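Local structure of peptide synthetase, module 7 (Actinoplanes teichomyceticus, 4TX3) at residues B[25-30]-B[142-147]; B[30-35]-B[231-236]; B[51-56]-B[93-98]. The protein is a condensation-like domain of a nonribosomal peptide synthetase, probably the X-domain that recruits cytochrome P450 enzymes to the carrier-bound teicoplanin precursor peptide. All coordinates share one frame; numbering follows the deposited sequence.

Contact 1 of 3, residues B[25-30]-B[142-147]; sequences RAWLLA and HRIAAD. With SO4 (sulfate ion), chain F.
Ile144 meets the last turn of helix 21-28 through Ala26 and Trp27, and its side chain can be followed outward atom by atom. CB lies 4.1 Å from Ala26 CB, and CG1 keeps the same 4.1 Å from that methyl. With CG1 anti to the backbone N (chi1 -158°) and the chain extended beyond it, CD1 is carried on to Trp27, 4.2 Å from Trp27 CB and at the edge of the indole, near its plane. The indole NE1 is engaged by Phe74 O.

The backbone of Ile144 serves a second purpose. Its N donates to His142 ND1 at 3.0 Å, close to the plane of the imidazole, at an N-H...N angle of 163°. That bond fixes the ring's rotation and presents NE2 to the sulfate, where it donates to O1 at 2.9 Å and 160° and only weakly to O4. Residues 142-148 read HRIAADD, which corresponds to the HHxxxDG motif of condensation domains, with Arg143 in place of the second histidine and Asp148 in place of the glycine. Asp147 of this motif forms a salt bridge with Arg290.

The contact thus divides its chemistry: apolar packing of Ile144 sets the loop against the helix, while directional hydrogen bonding orients His142 toward an anion, which probably came from the crystallisation liquor.

Contact 2 of 3, residues B[30-35]-B[231-236]; sequences ARPSEE and PSRRAG. With SO4 (sulfate ion), chain F.
Pro32 and Arg233 approach from opposite directions, and around them two ST turns, one in each segment, shape a surface contact between the halves of a condensation-domain fold. The loop 30-35 leads toward strand 40-49 of one sheet, whereas 231-236 leads into strand 235-242 of the other, so the pair helps to bridge the two lobes of the chloramphenicol acetyltransferase-like architecture.

Arg233 makes the longer reach. Its CG is anti to the carbonyl carbon (chi1 -60°), and the chain then runs extended from CG to NE, which delivers the guanidinium to the neighbourhood of Pro32. The meeting is oblique, with Arg233 NH2 4.1 Å from Pro32 CD, an apolar ring lying beside a charged group. The guanidinium turns its edge to the sulfate: O3 lies in its plane, and Arg233 NH1 donates to that oxygen at 3.1 Å and 163°. From the other segment Arg31 N donates to the same sulfate O3 at 2.7 Å, so one anion oxygen joins a backbone N-H to a side chain across the interface. Arg39 NE also bonds the sulfate. The guanidinium has protein partners as well, NH1 giving to Arg37 O and NH2 probably to Leu29 O, and these carbonyls help to hold it in position.

In the first ST turn Ser33 OG accepts from Glu35 N at 2.8 Å, while donating to Glu35 OE1 from above the carboxylate plane. In the second, Ser232 OG accepts from Arg234 N at 3.0 Å and is also bonded to Asp425. Where the two turns come together, backbone faces backbone, with Glu35 O 4.2 Å from Ser232 CA.

Contact 3 of 3, residues B[51-56]-B[93-98]; sequences LDVAAL and LTPVPA
Leu93 opens the second segment by packing against Leu56 of helix 53-66, the two side chains crossing at a slant. Its CG is anti to the backbone N (chi1 -160°), a setting that directs the branched end at the helix. CD2 does the touching, 3.9 Å from Leu56 CG and 4.0 Å from Leu56 CD2. At the other end of the residue, Leu93 O lies 3.8 Å from Val53 CG1, a methyl resting on a carbonyl with no polar bond between them. Leu93 N, for its part, is hydrogen-bonded to Glu57 OE2, which adds a polar tie to the same helix.

Thr94 turns its CB away from the helix, and Pro95 turns back toward it. The ring CG of Pro95 stands 4.3 Å from Val53 CG1, so this one methyl, anti to its own backbone N, meets both Leu93 and Pro95. From Val96 onward the chain leaves the helix and joins the five-stranded sheet as the edge strand 96-97, running parallel to strand 123-129. Val96 makes backbone bonds with Leu127 and Ala129, and Ala98 bonds with Ala129.

The helix start that receives these residues is organised by Asp52 at the N-cap. Its OD1 accepts from Ala55 N at 3.2 Å, the donor approaching from well above the carboxylate plane, and Asp52 O accepts from Leu56 N at 2.9 Å. Leu127 of strand 123-129 touches both Val53 and Leu93, tying helix and connecting segment to the same strand.

The side chains thus meet through apolar van der Waals packing, with no hydrogen bond between the two segments, while polar bonds around it cap the helix, pair the strand and tie Leu93 N to Glu57.

Contacts 1 and 2 share Ala30 and the sulfate, and they touch directly where Leu29 of contact 1 meets Arg233 of contact 2, so they form one continuous region although their centres lie 14 Å apart. Contact 1 is partly buried and closest of the three to the middle of the chain; contact 2 is a surface contact where polar and charged groups predominate. Contact 3 stands apart, nested in sequence inside the loops closed by the other two, with its centre 28 Å from that of contact 1 and 31 Å from that of contact 2. Also partly buried, it joins a helix start to the chain leading into an edge strand by apolar packing, without any bound anion.

Contact 1 of 3, residues B[25-30]-B[142-147]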
loop_
_atom_site.group_PDB
_atom_site.type_symbol
_atom_site.label_atom_id
_atom_site.label_comp_id
_atom_site.label_asym_id
_atom_site.label_seq_id
_atom_site.Cartn_x
_atom_site.Cartn_y
_atom_site.Cartn_z
ATOM N N ARG B 25 16.679 5.217 24.628
ATOM C CA ARG B 25 15.704 5.239 25.709
ATOM C C ARG B 25 15.171 3.838 25.964
ATOM O O ARG B 25 15.048 3.414 27.110
ATOM C CB ARG B 25 14.547 6.181 25.414
ATOM C CG ARG B 25 13.553 6.229 26.572
ATOM C CD ARG B 25 12.520 7.326 26.408
ATOM N NE ARG B 25 11.337 7.001 27.185
ATOM C CZ ARG B 25 11.139 7.405 28.434
ATOM N NH1 ARG B 25 12.050 8.176 29.040
ATOM N NH2 ARG B 25 10.022 7.043 29.067
ATOM N N ALA B 26 14.860 3.121 24.891
ATOM C CA ALA B 26 14.466 1.727 25.011
ATOM C C ALA B 26 15.538 0.935 25.761
ATOM O O ALA B 26 15.227 0.195 26.689
ATOM C CB ALA B 26 14.208 1.118 23.630
ATOM N N TRP B 27 16.798 1.122 25.375
ATOM C CA TRP B 27 17.904 0.379 25.967
ATOM C C TRP B 27 18.036 0.684 27.458
ATOM O O TRP B 27 18.129 -0.227 28.279
ATOM C CB TRP B 27 19.202 0.708 25.235
ATOM C CG TRP B 27 20.381 -0.195 25.525
ATOM C CD1 TRP B 27 20.734 -1.314 24.844
ATOM C CD2 TRP B 27 21.374 -0.015 26.537
ATOM N NE1 TRP B 27 21.876 -1.857 25.373
ATOM C CE2 TRP B 27 22.290 -1.079 26.416
ATOM C CE3 TRP B 27 21.576 0.940 27.541
ATOM C CZ2 TRP B 27 23.392 -1.217 27.254
ATOM C CZ3 TRP B 27 22.671 0.807 28.376
ATOM C CH2 TRP B 27 23.565 -0.265 28.230
ATOM N N LEU B 28 18.034 1.966 27.801
ATOM C CA LEU B 28 18.159 2.377 29.191
ATOM C C LEU B 28 17.025 1.871 30.081
ATOM O O LEU B 28 17.253 1.499 31.227
ATOM C CB LEU B 28 18.238 3.896 29.276
ATOM C CG LEU B 28 19.589 4.375 28.776
ATOM C CD1 LEU B 28 19.519 5.813 28.378
ATOM C CD2 LEU B 28 20.624 4.155 29.849
ATOM N N LEU B 29 15.807 1.848 29.561
ATOM C CA LEU B 29 14.662 1.460 30.381
ATOM C C LEU B 29 14.389 -0.028 30.273
ATOM O O LEU B 29 13.276 -0.487 30.529
ATOM C CB LEU B 29 13.411 2.249 29.978
ATOM C CG LEU B 29 13.531 3.773 30.076
ATOM C CD1 LEU B 29 12.166 4.424 29.932
ATOM C CD2 LEU B 29 14.228 4.215 31.365
ATOM N N ALA B 30 15.406 -0.784 29.887
ATOM C CA ALA B 30 15.240 -2.224 29.729
ATOM C C ALA B 30 15.323 -2.954 31.080
ATOM O O ALA B 30 16.292 -2.798 31.842
ATOM C CB ALA B 30 16.271 -2.773 28.763
ATOM N N HIS B 142 11.405 -6.905 19.822
ATOM C CA HIS B 142 11.591 -5.840 20.797
ATOM C C HIS B 142 11.458 -4.451 20.149
ATOM O O HIS B 142 11.927 -4.223 19.026
ATOM C CB HIS B 142 12.948 -5.963 21.488
ATOM C CG HIS B 142 13.046 -5.145 22.727
ATOM N ND1 HIS B 142 13.253 -3.781 22.703
ATOM C CD2 HIS B 142 12.918 -5.488 24.034
ATOM C CE1 HIS B 142 13.267 -3.326 23.943
ATOM N NE2 HIS B 142 13.064 -4.340 24.767
ATOM N N ARG B 143 10.836 -3.523 20.877
ATOM C CA ARG B 143 10.586 -2.173 20.366
ATOM C C ARG B 143 11.832 -1.349 20.049
ATOM O O ARG B 143 11.724 -0.294 19.394
ATOM C CB ARG B 143 9.718 -1.389 21.344
ATOM C CG ARG B 143 8.283 -1.824 21.275
ATOM C CD ARG B 143 7.368 -0.752 21.781
ATOM N NE ARG B 143 6.534 -0.218 20.707
ATOM C CZ ARG B 143 5.357 -0.734 20.374
ATOM N NH1 ARG B 143 4.893 -1.801 21.029
ATOM N NH2 ARG B 143 4.645 -0.189 19.392
ATOM N N ILE B 144 13.006 -1.816 20.479
ATOM C CA ILE B 144 14.251 -1.176 20.068
ATOM C C ILE B 144 14.503 -1.406 18.564
ATOM O O ILE B 144 15.322 -0.713 17.939
ATOM C CB ILE B 144 15.465 -1.687 20.894
ATOM C CG1 ILE B 144 16.620 -0.671 20.854
ATOM C CG2 ILE B 144 15.916 -3.090 20.434
ATOM C CD1 ILE B 144 17.832 -1.081 21.699
ATOM N N ALA B 145 13.778 -2.360 17.983
ATOM C CA ALA B 145 14.057 -2.792 16.623
ATOM C C ALA B 145 12.900 -2.569 15.663
ATOM O O ALA B 145 13.090 -2.611 14.447
ATOM C CB ALA B 145 14.449 -4.258 16.615
ATOM N N ALA B 146 11.701 -2.348 16.190
ATOM C CA ALA B 146 10.523 -2.266 15.326
ATOM C C ALA B 146 9.415 -1.387 15.883
ATOM O O ALA B 146 9.098 -1.442 17.069
ATOM C CB ALA B 146 9.981 -3.669 15.061
ATOM N N ASP B 147 8.843 -0.568 15.005
ATOM C CA ASP B 147 7.536 0.037 15.237
ATOM C C ASP B 147 6.458 -0.883 14.649
ATOM O O ASP B 147 6.769 -1.947 14.099
ATOM C CB ASP B 147 7.452 1.450 14.627
ATOM C CG ASP B 147 7.678 1.473 13.101
ATOM O OD1 ASP B 147 7.711 0.407 12.447
ATOM O OD2 ASP B 147 7.810 2.583 12.544
HETATM S S SO4 F . 12.339 -4.147 28.333
HETATM O O1 SO4 F . 13.591 -3.953 27.601
HETATM O O2 SO4 F . 12.269 -5.529 28.800
HETATM O O3 SO4 F . 12.310 -3.255 29.501
HETATM O O4 SO4 F . 11.212 -3.840 27.443
#

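Contact 2 of 3, residues B[30-35]-B[231-236]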
loop_
_atom_site.group_PDB
_atom_site.type_symbol
_atom_site.label_atom_id
_atom_site.label_comp_id
_atom_site.label_asym_id
_atom_site.label_seq_id
_atom_site.Cartn_x
_atom_site.Cartn_y
_atom_site.Cartn_z
ATOM N N ALA B 30 15.406 -0.784 29.887
ATOM C CA ALA B 30 15.240 -2.224 29.729
ATOM C C ALA B 30 15.323 -2.954 31.080
ATOM O O ALA B 30 16.292 -2.798 31.842
ATOM C CB ALA B 30 16.271 -2.773 28.763
ATOM N N ARG B 31 14.277 -3.730 31.361
ATOM C CA ARG B 31 14.205 -4.612 32.524
ATOM C C ARG B 31 14.566 -3.933 33.843
ATOM O O ARG B 31 15.597 -4.249 34.431
ATOM C CB ARG B 31 15.101 -5.833 32.285
ATOM C CG ARG B 31 14.694 -6.610 31.030
ATOM C CD ARG B 31 15.741 -7.613 30.599
ATOM N NE ARG B 31 15.832 -8.749 31.514
ATOM C CZ ARG B 31 16.368 -9.926 31.202
ATOM N NH1 ARG B 31 16.871 -10.140 29.990
ATOM N NH2 ARG B 31 16.394 -10.899 32.102
ATOM N N PRO B 32 13.713 -2.993 34.308
ATOM C CA PRO B 32 13.915 -2.295 35.588
ATOM C C PRO B 32 13.546 -3.185 36.769
ATOM O O PRO B 32 13.912 -2.928 37.918
ATOM C CB PRO B 32 12.970 -1.097 35.485
ATOM C CG PRO B 32 11.859 -1.581 34.600
ATOM C CD PRO B 32 12.490 -2.533 33.617
ATOM N N SER B 33 12.788 -4.226 36.446
ATOM C CA SER B 33 12.442 -5.304 37.350
ATOM C C SER B 33 12.233 -6.549 36.514
ATOM O O SER B 33 11.956 -6.458 35.313
ATOM C CB SER B 33 11.179 -4.988 38.148
ATOM O OG SER B 33 10.494 -6.186 38.464
ATOM N N GLU B 34 12.335 -7.713 37.140
ATOM C CA GLU B 34 12.119 -8.944 36.398
ATOM C C GLU B 34 10.648 -9.348 36.449
ATOM O O GLU B 34 10.265 -10.382 35.917
ATOM C CB GLU B 34 13.042 -10.043 36.929
ATOM C CG GLU B 34 13.683 -10.855 35.820
ATOM C CD GLU B 34 14.761 -10.080 35.049
ATOM O OE1 GLU B 34 15.005 -8.873 35.324
ATOM O OE2 GLU B 34 15.360 -10.689 34.137
ATOM N N GLU B 35 9.833 -8.488 37.060
ATOM C CA GLU B 35 8.377 -8.616 37.059
ATOM C C GLU B 35 7.739 -7.505 36.213
ATOM O O GLU B 35 6.564 -7.174 36.393
ATOM C CB GLU B 35 7.830 -8.545 38.484
ATOM C CG GLU B 35 8.675 -9.272 39.518
ATOM C CD GLU B 35 8.844 -8.454 40.790
ATOM O OE1 GLU B 35 9.831 -7.687 40.883
ATOM O OE2 GLU B 35 7.989 -8.567 41.695
ATOM N N PRO B 231 7.212 0.160 37.326
ATOM C CA PRO B 231 5.977 -0.203 36.629
ATOM C C PRO B 231 5.925 -1.680 36.269
ATOM O O PRO B 231 6.957 -2.286 35.995
ATOM C CB PRO B 231 6.030 0.660 35.370
ATOM C CG PRO B 231 7.494 0.783 35.092
ATOM C CD PRO B 231 8.172 0.840 36.435
ATOM N N SER B 232 4.729 -2.249 36.271
ATOM C CA SER B 232 4.541 -3.591 35.749
ATOM C C SER B 232 4.320 -3.530 34.242
ATOM O O SER B 232 4.584 -4.490 33.531
ATOM C CB SER B 232 3.358 -4.268 36.420
ATOM O OG SER B 232 2.148 -3.811 35.852
ATOM N N ARG B 233 3.847 -2.376 33.775
ATOM C CA ARG B 233 3.424 -2.157 32.391
ATOM C C ARG B 233 2.309 -3.094 31.931
ATOM O O ARG B 233 2.118 -3.271 30.728
ATOM C CB ARG B 233 4.604 -2.276 31.418
ATOM C CG ARG B 233 5.735 -1.296 31.648
ATOM C CD ARG B 233 6.780 -1.426 30.529
ATOM N NE ARG B 233 7.984 -0.647 30.795
ATOM C CZ ARG B 233 9.229 -1.108 30.698
ATOM N NH1 ARG B 233 9.463 -2.355 30.314
ATOM N NH2 ARG B 233 10.248 -0.310 30.969
ATOM N N ARG B 234 1.561 -3.682 32.863
ATOM C CA ARG B 234 0.415 -4.507 32.470
ATOM C C ARG B 234 -0.717 -3.629 31.949
ATOM O O ARG B 234 -0.856 -2.482 32.344
ATOM C CB ARG B 234 -0.077 -5.372 33.634
ATOM C CG ARG B 234 0.870 -6.497 34.036
ATOM C CD ARG B 234 0.332 -7.311 35.226
ATOM N NE ARG B 234 0.193 -6.477 36.424
ATOM C CZ ARG B 234 -0.967 -6.103 36.979
ATOM N NH1 ARG B 234 -2.135 -6.536 36.494
ATOM N NH2 ARG B 234 -0.957 -5.319 38.058
ATOM N N ALA B 235 -1.541 -4.176 31.072
ATOM C CA ALA B 235 -2.538 -3.368 30.390
ATOM C C ALA B 235 -3.856 -4.095 30.237
ATOM O O ALA B 235 -3.881 -5.286 29.952
ATOM C CB ALA B 235 -2.023 -2.946 29.023
ATOM N N GLY B 236 -4.948 -3.366 30.418
ATOM C CA GLY B 236 -6.270 -3.880 30.121
ATOM C C GLY B 236 -6.855 -3.072 28.984
ATOM O O GLY B 236 -6.300 -2.039 28.612
HETATM S S SO4 F . 12.339 -4.147 28.333
HETATM O O1 SO4 F . 13.591 -3.953 27.601
HETATM O O2 SO4 F . 12.269 -5.529 28.800
HETATM O O3 SO4 F . 12.310 -3.255 29.501
HETATM O O4 SO4 F . 11.212 -3.840 27.443
#

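Contact 3 of 3, residues B[51-56]-B[93-98]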
loop_
_atom_site.group_PDB
_atom_site.type_symbol
_atom_site.label_atom_id
_atom_site.label_comp_id
_atom_site.label_asym_id
_atom_site.label_seq_id
_atom_site.Cartn_x
_atom_site.Cartn_y
_atom_site.Cartn_z
ATOM N N LEU B 51 3.122 -27.117 5.139
ATOM C CA LEU B 51 4.139 -26.164 5.490
ATOM C C LEU B 51 5.535 -26.741 5.258
ATOM O O LEU B 51 5.878 -27.808 5.761
ATOM C CB LEU B 51 3.951 -25.755 6.951
ATOM C CG LEU B 51 4.993 -24.843 7.590
ATOM C CD1 LEU B 51 5.076 -23.554 6.793
ATOM C CD2 LEU B 51 4.649 -24.571 9.061
ATOM N N ASP B 52 6.346 -26.036 4.491
ATOM C CA ASP B 52 7.713 -26.456 4.289
ATOM C C ASP B 52 8.532 -25.836 5.427
ATOM O O ASP B 52 8.947 -24.672 5.353
ATOM C CB ASP B 52 8.195 -26.024 2.897
ATOM C CG ASP B 52 9.552 -26.611 2.515
ATOM O OD1 ASP B 52 10.383 -26.876 3.423
ATOM O OD2 ASP B 52 9.790 -26.781 1.291
ATOM N N VAL B 53 8.742 -26.609 6.490
ATOM C CA VAL B 53 9.305 -26.065 7.723
ATOM C C VAL B 53 10.763 -25.621 7.531
ATOM O O VAL B 53 11.151 -24.540 7.982
ATOM C CB VAL B 53 9.210 -27.084 8.890
ATOM C CG1 VAL B 53 9.769 -26.485 10.162
ATOM C CG2 VAL B 53 7.764 -27.505 9.116
ATOM N N ALA B 54 11.568 -26.428 6.844
ATOM C CA ALA B 54 12.928 -26.001 6.546
ATOM C C ALA B 54 12.947 -24.693 5.720
ATOM O O ALA B 54 13.816 -23.828 5.913
ATOM C CB ALA B 54 13.676 -27.102 5.825
ATOM N N ALA B 55 11.979 -24.541 4.820
ATOM C CA ALA B 55 11.904 -23.347 3.986
ATOM C C ALA B 55 11.516 -22.133 4.817
ATOM O O ALA B 55 12.062 -21.056 4.640
ATOM C CB ALA B 55 10.914 -23.543 2.839
ATOM N N LEU B 56 10.559 -22.317 5.715
ATOM C CA LEU B 56 10.169 -21.257 6.618
ATOM C C LEU B 56 11.388 -20.819 7.444
ATOM O O LEU B 56 11.660 -19.633 7.595
ATOM C CB LEU B 56 9.024 -21.730 7.509
ATOM C CG LEU B 56 8.410 -20.718 8.471
ATOM C CD1 LEU B 56 8.048 -19.454 7.716
ATOM C CD2 LEU B 56 7.192 -21.317 9.183
ATOM N N LEU B 93 14.268 -23.595 14.028
ATOM C CA LEU B 93 12.813 -23.593 14.103
ATOM C C LEU B 93 12.230 -24.992 14.269
ATOM O O LEU B 93 11.385 -25.429 13.489
ATOM C CB LEU B 93 12.224 -22.924 12.858
ATOM C CG LEU B 93 10.789 -22.434 13.034
ATOM C CD1 LEU B 93 10.714 -21.277 14.026
ATOM C CD2 LEU B 93 10.183 -22.058 11.692
ATOM N N THR B 94 12.677 -25.692 15.301
ATOM C CA THR B 94 12.125 -26.997 15.608
ATOM C C THR B 94 10.704 -26.828 16.152
ATOM O O THR B 94 10.489 -26.107 17.128
ATOM C CB THR B 94 13.003 -27.739 16.620
ATOM O OG1 THR B 94 12.988 -27.024 17.855
ATOM C CG2 THR B 94 14.439 -27.804 16.124
ATOM N N PRO B 95 9.728 -27.488 15.514
ATOM C CA PRO B 95 8.320 -27.370 15.911
ATOM C C PRO B 95 8.072 -27.825 17.346
ATOM O O PRO B 95 8.729 -28.744 17.846
ATOM C CB PRO B 95 7.590 -28.294 14.924
ATOM C CG PRO B 95 8.532 -28.484 13.788
ATOM C CD PRO B 95 9.901 -28.420 14.385
ATOM N N VAL B 96 7.127 -27.154 17.993
ATOM C CA VAL B 96 6.717 -27.436 19.360
ATOM C C VAL B 96 5.296 -27.977 19.325
ATOM O O VAL B 96 4.390 -27.257 18.901
ATOM C CB VAL B 96 6.770 -26.153 20.237
ATOM C CG1 VAL B 96 6.185 -26.405 21.611
ATOM C CG2 VAL B 96 8.194 -25.619 20.326
ATOM N N PRO B 97 5.096 -29.248 19.732
ATOM C CA PRO B 97 3.730 -29.809 19.738
ATOM C C PRO B 97 2.811 -28.993 20.650
ATOM O O PRO B 97 3.243 -28.509 21.710
ATOM C CB PRO B 97 3.922 -31.237 20.271
ATOM C CG PRO B 97 5.378 -31.568 19.980
ATOM C CD PRO B 97 6.116 -30.237 20.128
ATOM N N ALA B 98 1.564 -28.808 20.230
ATOM C CA ALA B 98 0.647 -27.962 20.981
ATOM C C ALA B 98 -0.779 -28.364 20.702
ATOM O O ALA B 98 -1.054 -29.025 19.705
ATOM C CB ALA B 98 0.855 -26.501 20.635
#